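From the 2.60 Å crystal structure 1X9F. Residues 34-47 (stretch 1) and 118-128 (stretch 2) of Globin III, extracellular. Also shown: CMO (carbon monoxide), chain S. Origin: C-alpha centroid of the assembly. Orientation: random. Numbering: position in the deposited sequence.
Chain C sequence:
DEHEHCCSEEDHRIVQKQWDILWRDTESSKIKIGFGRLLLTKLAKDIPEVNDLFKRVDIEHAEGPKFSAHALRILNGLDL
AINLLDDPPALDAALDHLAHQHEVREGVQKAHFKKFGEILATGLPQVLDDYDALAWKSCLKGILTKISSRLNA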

# COMPACT_ATOMS: atom_id res chain seq x y z
N GLY C 34 5.01 20.88 -31.34
CA GLY C 34 5.56 21.71 -30.27
C GLY C 34 6.98 21.33 -29.92
O GLY C 34 7.87 22.20 -29.85
N PHE C 35 7.21 20.04 -29.72
CA PHE C 35 8.51 19.54 -29.31
C PHE C 35 9.56 19.72 -30.40
O PHE C 35 10.64 20.26 -30.15
CB PHE C 35 8.40 18.08 -28.86
CG PHE C 35 9.61 17.59 -28.11
CD1 PHE C 35 10.18 18.35 -27.09
CD2 PHE C 35 10.16 16.34 -28.41
CE1 PHE C 35 11.29 17.89 -26.39
CE2 PHE C 35 11.27 15.87 -27.72
CZ PHE C 35 11.84 16.64 -26.71
N GLY C 36 9.23 19.29 -31.62
CA GLY C 36 10.11 19.41 -32.78
C GLY C 36 10.48 20.84 -33.10
O GLY C 36 11.64 21.15 -33.37
N ARG C 37 9.48 21.72 -33.09
CA ARG C 37 9.71 23.15 -33.25
C ARG C 37 10.71 23.65 -32.20
O ARG C 37 11.69 24.30 -32.54
CB ARG C 37 8.38 23.91 -33.18
CG ARG C 37 8.43 25.35 -33.66
CD ARG C 37 8.56 26.35 -32.51
NE ARG C 37 7.68 27.50 -32.68
CZ ARG C 37 6.37 27.42 -32.86
NH1 ARG C 37 5.76 26.23 -32.93
NH2 ARG C 37 5.65 28.53 -32.98
N LEU C 38 10.46 23.31 -30.93
CA LEU C 38 11.35 23.70 -29.85
C LEU C 38 12.79 23.24 -30.12
O LEU C 38 13.72 24.04 -30.06
CB LEU C 38 10.86 23.13 -28.52
CG LEU C 38 11.84 23.29 -27.36
CD1 LEU C 38 11.38 24.38 -26.40
CD2 LEU C 38 12.02 21.97 -26.64
N LEU C 39 12.95 21.95 -30.45
CA LEU C 39 14.28 21.39 -30.73
C LEU C 39 15.03 22.10 -31.84
O LEU C 39 16.17 22.53 -31.65
CB LEU C 39 14.18 19.89 -31.03
CG LEU C 39 13.60 18.99 -29.93
CD1 LEU C 39 13.30 17.60 -30.48
CD2 LEU C 39 14.51 18.91 -28.71
N LEU C 40 14.41 22.23 -33.01
CA LEU C 40 15.09 22.85 -34.15
C LEU C 40 15.34 24.33 -33.91
O LEU C 40 16.41 24.85 -34.24
CB LEU C 40 14.29 22.62 -35.43
CG LEU C 40 14.18 21.15 -35.85
CD1 LEU C 40 13.26 21.03 -37.06
CD2 LEU C 40 15.55 20.56 -36.18
N THR C 41 14.35 25.01 -33.33
CA THR C 41 14.49 26.41 -32.96
C THR C 41 15.72 26.64 -32.07
O THR C 41 16.51 27.56 -32.33
CB THR C 41 13.20 26.91 -32.27
OG1 THR C 41 12.32 27.45 -33.26
CG2 THR C 41 13.47 28.11 -31.35
N LYS C 42 15.88 25.79 -31.06
CA LYS C 42 17.03 25.85 -30.16
C LYS C 42 18.31 25.54 -30.93
O LYS C 42 19.35 26.17 -30.69
CB LYS C 42 16.84 24.86 -28.99
CG LYS C 42 17.94 24.86 -27.92
CD LYS C 42 17.83 26.02 -26.93
CE LYS C 42 18.84 25.88 -25.79
NZ LYS C 42 20.27 25.86 -26.27
N LEU C 43 18.23 24.59 -31.85
CA LEU C 43 19.37 24.25 -32.70
C LEU C 43 19.84 25.47 -33.50
O LEU C 43 21.03 25.77 -33.51
CB LEU C 43 19.06 23.08 -33.62
CG LEU C 43 20.19 22.65 -34.57
CD1 LEU C 43 21.37 22.00 -33.81
CD2 LEU C 43 19.66 21.67 -35.61
N ALA C 44 18.90 26.16 -34.15
CA ALA C 44 19.23 27.34 -34.96
C ALA C 44 19.76 28.49 -34.10
O ALA C 44 20.65 29.23 -34.53
CB ALA C 44 18.02 27.78 -35.78
N LYS C 45 19.20 28.63 -32.90
CA LYS C 45 19.67 29.62 -31.93
C LYS C 45 21.15 29.44 -31.62
O LYS C 45 21.90 30.42 -31.58
CB LYS C 45 18.87 29.50 -30.62
CG LYS C 45 19.11 30.64 -29.62
CD LYS C 45 17.99 31.68 -29.63
CE LYS C 45 17.76 32.31 -31.02
NZ LYS C 45 16.59 33.24 -31.02
N ASP C 46 21.57 28.19 -31.42
CA ASP C 46 22.96 27.88 -31.06
C ASP C 46 23.92 27.91 -32.24
O ASP C 46 25.10 28.25 -32.09
CB ASP C 46 23.06 26.52 -30.39
CG ASP C 46 22.32 26.47 -29.06
OD1 ASP C 46 22.19 25.36 -28.51
OD2 ASP C 46 21.84 27.47 -28.50
N ILE C 47 23.44 27.51 -33.41
CA ILE C 47 24.27 27.49 -34.61
C ILE C 47 23.53 28.21 -35.73
O ILE C 47 22.81 27.58 -36.51
CB ILE C 47 24.61 26.03 -35.01
CG1 ILE C 47 25.18 25.24 -33.83
CG2 ILE C 47 25.61 26.02 -36.19
CD1 ILE C 47 25.43 23.76 -34.13
N GLU C 118 22.68 17.03 -27.80
CA GLU C 118 22.70 17.73 -26.52
C GLU C 118 21.35 18.36 -26.24
O GLU C 118 20.82 18.23 -25.13
CB GLU C 118 23.77 18.81 -26.49
CG GLU C 118 25.19 18.32 -26.73
CD GLU C 118 26.13 19.43 -27.15
OE1 GLU C 118 27.30 19.13 -27.44
OE2 GLU C 118 25.70 20.61 -27.19
N ILE C 119 20.79 19.06 -27.23
CA ILE C 119 19.48 19.68 -27.09
C ILE C 119 18.41 18.63 -26.77
O ILE C 119 17.54 18.85 -25.93
CB ILE C 119 19.11 20.52 -28.34
CG1 ILE C 119 20.07 21.71 -28.48
CG2 ILE C 119 17.66 21.02 -28.26
CD1 ILE C 119 20.02 22.38 -29.84
N LEU C 120 18.50 17.48 -27.45
CA LEU C 120 17.57 16.38 -27.27
C LEU C 120 17.69 15.77 -25.88
O LEU C 120 16.69 15.43 -25.25
CB LEU C 120 17.83 15.33 -28.35
CG LEU C 120 16.79 14.29 -28.77
CD1 LEU C 120 15.40 14.89 -28.93
CD2 LEU C 120 17.24 13.64 -30.06
N ALA C 121 18.93 15.65 -25.40
CA ALA C 121 19.20 15.13 -24.06
C ALA C 121 18.65 16.04 -22.95
O ALA C 121 18.22 15.56 -21.91
CB ALA C 121 20.69 14.92 -23.86
N THR C 122 18.69 17.34 -23.19
CA THR C 122 18.19 18.32 -22.24
C THR C 122 16.66 18.39 -22.26
O THR C 122 16.01 18.42 -21.21
CB THR C 122 18.81 19.70 -22.55
OG1 THR C 122 20.23 19.61 -22.36
CG2 THR C 122 18.38 20.76 -21.52
N GLY C 123 16.08 18.38 -23.46
CA GLY C 123 14.65 18.57 -23.63
C GLY C 123 13.78 17.39 -23.24
O GLY C 123 12.67 17.57 -22.76
N LEU C 124 14.28 16.17 -23.47
CA LEU C 124 13.48 14.97 -23.21
C LEU C 124 13.02 14.82 -21.75
O LEU C 124 11.83 14.59 -21.52
CB LEU C 124 14.17 13.70 -23.72
CG LEU C 124 14.19 13.45 -25.24
CD1 LEU C 124 15.29 12.47 -25.59
CD2 LEU C 124 12.84 12.95 -25.75
N PRO C 125 13.93 14.93 -20.77
CA PRO C 125 13.50 14.84 -19.37
C PRO C 125 12.50 15.93 -19.02
O PRO C 125 11.77 15.80 -18.04
CB PRO C 125 14.80 15.03 -18.58
CG PRO C 125 15.77 15.59 -19.52
CD PRO C 125 15.38 15.12 -20.88
N GLN C 126 12.46 17.00 -19.82
CA GLN C 126 11.53 18.10 -19.60
C GLN C 126 10.09 17.74 -19.98
O GLN C 126 9.14 18.38 -19.52
CB GLN C 126 11.98 19.37 -20.34
CG GLN C 126 13.19 20.09 -19.72
CD GLN C 126 13.70 21.28 -20.55
OE1 GLN C 126 14.82 21.74 -20.35
NE2 GLN C 126 12.88 21.76 -21.48
N VAL C 127 9.93 16.71 -20.82
CA VAL C 127 8.60 16.22 -21.16
C VAL C 127 8.29 14.84 -20.55
O VAL C 127 7.13 14.54 -20.27
CB VAL C 127 8.33 16.26 -22.69
CG1 VAL C 127 8.52 17.68 -23.22
CG2 VAL C 127 9.22 15.29 -23.45
N LEU C 128 9.32 14.02 -20.33
CA LEU C 128 9.14 12.69 -19.75
C LEU C 128 9.54 12.70 -18.29
O LEU C 128 10.70 12.98 -17.97
CB LEU C 128 10.01 11.67 -20.49
CG LEU C 128 9.99 11.74 -22.01
CD1 LEU C 128 11.08 10.85 -22.60
CD2 LEU C 128 8.63 11.32 -22.52
C CMO S . 15.15 17.61 -39.51
O CMO S . 14.76 18.41 -38.68

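The most unusual feature of this contact is how much of it rests on one side chain: Ile 119 loses 117 Å² to the other stretch, more than any other residue, out of 426 Å² summed over both sides. It is a knob in a hole formed by Leu 39, Lys 42, Leu 43 and Asp 46. With chi1 at -65° (m) and chi2 at 166° (t), Ile 119 CD1 reaches the opposing backbone itself, 3.5 Å from Leu 43 CA and 3.8 Å from Lys 42 C, while Ile 119 CG2 lies 3.8 Å from Leu 39 CD2. A branched, wholly apolar side chain suits such a site, since its CD1 meets Leu 43 and Asp 46, its CG2 meets the end of Leu 39, and both methyls touch Lys 42.

Two of those walls are polar at their tips. Ile 119 CD1 lies 3.8 Å from Lys 42 CG, an aliphatic part of the lysine, and 3.9 Å from Asp 46 OD1. The charges answer each other one helical turn apart: Lys 42 NZ forms a salt bridge with Asp 46 OD1 at 3.0 Å, where the hydrogen bond is weak, and a further hydrogen bond joins Lys 42 NZ to Asp 46 OD2 at 3.2 Å. Lys 42 and Asp 46 thus pair their charges with each other, and their contacts with Ile 119 are van der Waals approaches.

The helix axes approach to 10.0 Å with their N-to-C directions 140° apart. The nearest CA atoms, those of Leu 39 and Ile 119, are 6.6 Å apart. No hydrogen bond crosses between the stretches, so the evidence points to apolar packing as what holds them together.

Phe 35 is the second centre of burial, with 85 Å² covered. Its CA-to-CB bond points toward the other helix, and chi1 of -166° (t) carries the ring among Leu 120, Gly 123, Leu 124 and Val 127. Phe 35 CE2 is 3.9 Å from Leu 124 CD2, and Phe 35 CE1 is 4.2 Å from Val 127 CG1; both approaches are oblique to the ring. Phe 35 CE1 also lies 3.9 Å from Gly 123 O. Glycine suits this position: an ideal CB on Gly 123 would point toward the other stretch and lie only 3.5 Å from Phe 35 CE1 and 3.6 Å from Leu 39 CD2.

Leu 39 links the two centres. Its CA-to-CB bond points sideways, but its end comes nearer, placing Leu 39 CD1 3.8 Å from Leu 120 CD1 while Leu 39 CD2 meets Ile 119. By contrast, the CA-to-CB bond of Leu 40 points away from the other stretch, and Leu 40 CD2 lies 3.4 Å from the carbon monoxide O.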